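Local coordinates for protein ricin B-like lectin (Macrolepiota procera, PDB 4IZX) that binds lactose through a galactose site on its beta-trefoil fold and, as a ricin B-like lectin, probably recognises related glycans, at residues 53-58 against 85-90. Sequence-based numbering, arbitrary orientation.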
loop_
_atom_site.group_PDB
_atom_site.type_symbol
_atom_site.label_atom_id
_atom_site.label_comp_id
_atom_site.label_asym_id
_atom_site.label_seq_id
_atom_site.Cartn_x
_atom_site.Cartn_y
_atom_site.Cartn_z
ATOM N N TRP A 53 5.121 -10.536 -3.048
ATOM C CA TRP A 53 5.854 -9.283 -2.949
ATOM C C TRP A 53 5.960 -8.837 -1.512
ATOM O O TRP A 53 4.980 -8.896 -0.743
ATOM C CB TRP A 53 5.153 -8.176 -3.725
ATOM C CG TRP A 53 5.056 -8.409 -5.179
ATOM C CD1 TRP A 53 4.024 -9.012 -5.856
ATOM C CD2 TRP A 53 6.017 -8.042 -6.185
ATOM N NE1 TRP A 53 4.287 -9.037 -7.208
ATOM C CE2 TRP A 53 5.494 -8.440 -7.433
ATOM C CE3 TRP A 53 7.262 -7.414 -6.146
ATOM C CZ2 TRP A 53 6.143 -8.186 -8.606
ATOM C CZ3 TRP A 53 7.920 -7.181 -7.331
ATOM C CH2 TRP A 53 7.355 -7.567 -8.523
ATOM N N THR A 54 7.120 -8.323 -1.126
ATOM C CA THR A 54 7.281 -7.607 0.135
ATOM C C THR A 54 7.628 -6.165 -0.195
ATOM O O THR A 54 8.278 -5.884 -1.214
ATOM C CB THR A 54 8.303 -8.273 1.073
ATOM O OG1 THR A 54 9.595 -8.126 0.485
ATOM C CG2 THR A 54 7.957 -9.731 1.296
ATOM N N LEU A 55 7.220 -5.271 0.693
ATOM C CA LEU A 55 7.388 -3.820 0.498
ATOM C C LEU A 55 8.139 -3.240 1.699
ATOM O O LEU A 55 7.616 -3.238 2.809
ATOM C CB LEU A 55 6.046 -3.107 0.336
ATOM C CG LEU A 55 5.494 -3.049 -1.096
ATOM C CD1 LEU A 55 5.259 -4.418 -1.676
ATOM C CD2 LEU A 55 4.229 -2.270 -1.179
ATOM N N ARG A 56 9.377 -2.816 1.472
ATOM C CA ARG A 56 10.234 -2.347 2.551
ATOM C C ARG A 56 10.350 -0.833 2.537
ATOM O O ARG A 56 10.654 -0.231 1.507
ATOM C CB ARG A 56 11.624 -2.980 2.445
ATOM C CG ARG A 56 12.568 -2.598 3.573
ATOM C CD ARG A 56 14.008 -2.941 3.228
ATOM N NE ARG A 56 14.636 -3.765 4.257
ATOM C CZ ARG A 56 15.594 -3.338 5.074
ATOM N NH1 ARG A 56 16.038 -2.092 4.983
ATOM N NH2 ARG A 56 16.108 -4.156 5.981
ATOM N N SER A 57 10.104 -0.220 3.688
ATOM C CA SER A 57 10.177 1.216 3.798
ATOM C C SER A 57 11.587 1.708 3.540
ATOM O O SER A 57 12.533 1.274 4.210
ATOM C CB SER A 57 9.764 1.646 5.184
ATOM O OG SER A 57 10.100 2.996 5.425
ATOM N N ALA A 58 11.756 2.617 2.593
ATOM C CA ALA A 58 13.061 3.161 2.279
ATOM C C ALA A 58 13.629 3.975 3.437
ATOM O O ALA A 58 14.835 4.123 3.543
ATOM C CB ALA A 58 12.993 3.974 1.003
ATOM N N TRP A 85 2.561 -9.976 0.049
ATOM C CA TRP A 85 1.374 -9.456 -0.616
ATOM C C TRP A 85 1.255 -10.060 -2.008
ATOM O O TRP A 85 2.243 -10.317 -2.672
ATOM C CB TRP A 85 1.479 -7.924 -0.784
ATOM C CG TRP A 85 1.565 -7.183 0.497
ATOM C CD1 TRP A 85 2.679 -6.691 1.086
ATOM C CD2 TRP A 85 0.467 -6.799 1.340
ATOM N NE1 TRP A 85 2.342 -6.004 2.245
ATOM C CE2 TRP A 85 0.990 -6.057 2.413
ATOM C CE3 TRP A 85 -0.917 -7.022 1.303
ATOM C CZ2 TRP A 85 0.175 -5.512 3.413
ATOM C CZ3 TRP A 85 -1.707 -6.490 2.290
ATOM C CH2 TRP A 85 -1.156 -5.745 3.331
ATOM N N HIS A 86 0.016 -10.212 -2.481
ATOM C CA HIS A 86 -0.243 -10.454 -3.890
ATOM C C HIS A 86 -0.620 -9.111 -4.528
ATOM O O HIS A 86 -1.392 -8.351 -3.972
ATOM C CB HIS A 86 -1.383 -11.442 -4.107
ATOM C CG HIS A 86 -1.008 -12.873 -3.825
ATOM N ND1 HIS A 86 -1.921 -13.911 -3.894
ATOM C CD2 HIS A 86 0.192 -13.433 -3.538
ATOM C CE1 HIS A 86 -1.286 -15.044 -3.669
ATOM N NE2 HIS A 86 -0.011 -14.784 -3.450
ATOM N N ILE A 87 -0.053 -8.832 -5.698
ATOM C CA ILE A 87 -0.282 -7.580 -6.386
ATOM C C ILE A 87 -0.757 -7.895 -7.791
ATOM O O ILE A 87 -0.101 -8.635 -8.503
ATOM C CB ILE A 87 0.983 -6.704 -6.406
ATOM C CG1 ILE A 87 1.452 -6.424 -4.973
ATOM C CG2 ILE A 87 0.709 -5.430 -7.181
ATOM C CD1 ILE A 87 2.665 -5.551 -4.874
ATOM N N TRP A 88 -1.914 -7.356 -8.164
ATOM C CA TRP A 88 -2.506 -7.643 -9.455
ATOM C C TRP A 88 -2.961 -6.372 -10.101
ATOM O O TRP A 88 -3.383 -5.436 -9.426
ATOM C CB TRP A 88 -3.724 -8.573 -9.354
ATOM C CG TRP A 88 -3.417 -9.862 -8.655
ATOM C CD1 TRP A 88 -3.991 -10.320 -7.498
ATOM C CD2 TRP A 88 -2.455 -10.848 -9.050
ATOM N NE1 TRP A 88 -3.414 -11.505 -7.135
ATOM C CE2 TRP A 88 -2.480 -11.864 -8.072
ATOM C CE3 TRP A 88 -1.577 -10.976 -10.140
ATOM C CZ2 TRP A 88 -1.604 -12.972 -8.133
ATOM C CZ3 TRP A 88 -0.727 -12.069 -10.189
ATOM C CH2 TRP A 88 -0.758 -13.054 -9.196
ATOM N N ARG A 89 -2.951 -6.341 -11.426
ATOM C CA ARG A 89 -3.605 -5.230 -12.127
ATOM C C ARG A 89 -5.096 -5.215 -11.805
ATOM O O ARG A 89 -5.742 -6.262 -11.702
ATOM C CB ARG A 89 -3.440 -5.374 -13.625
ATOM C CG ARG A 89 -2.017 -5.271 -14.076
ATOM C CD ARG A 89 -1.516 -3.877 -14.160
ATOM N NE ARG A 89 -0.153 -3.842 -14.669
ATOM C CZ ARG A 89 0.523 -2.736 -14.950
ATOM N NH1 ARG A 89 -0.027 -1.530 -14.845
ATOM N NH2 ARG A 89 1.816 -2.835 -15.273
ATOM N N ASP A 90 -5.674 -4.028 -11.655
ATOM C CA ASP A 90 -7.107 -3.886 -11.525
ATOM C C ASP A 90 -7.791 -4.350 -12.786
ATOM O O ASP A 90 -7.313 -4.084 -13.868
ATOM C CB ASP A 90 -7.472 -2.424 -11.250
ATOM C CG ASP A 90 -8.980 -2.231 -11.135
ATOM O OD1 ASP A 90 -9.579 -2.817 -10.211
ATOM O OD2 ASP A 90 -9.534 -1.507 -11.989
HETATM O O HOH W 1 2.253 -10.090 -8.783
#
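The amide N of Trp-53 is held by one nearly straight bond (168° at the hydrogen), donated to Trp-85 O at 2.9 Å in the plane of that carbonyl. The return bond, Trp-85 N to Trp-53 O at 2.8 Å, is more bent; together they make a single antiparallel, hydrogen-bonded bridge, after which the two chains diverge. The rest of the contact is made by side chains. With CG anti to its carbonyl carbon (chi1 -63°), the indole of Trp-53 lies against Ile-87, the two side chains crossing at about a right angle. The extended CG1-CD1 arm of Ile-87 carries CD1 over one face of the five-membered ring of Trp-53, 4.1 Å from its centroid, in a CH-pi contact. The indole suits the place because it offers a broad face to Ile-87 and an edge N-H to water: Trp-53 NE1 donates in the ring plane to a water oxygen 2.8 Å away, which in turn donates to Ile-87 O. Leu-55 CD1 touches both Ile-87 CD1 and, obliquely, Trp-85 CD1, while Trp-85 NE1 is satisfied by Leu-64 O. Trp-53, Ile-87 and Arg-89 also line a pocket holding benzamidine, probably from the crystallisation liquor. The bridge joins strand 53-57 to residues 85-90, which pair onward with strand 97-100, linking two sheets of the ricin-type beta-trefoil.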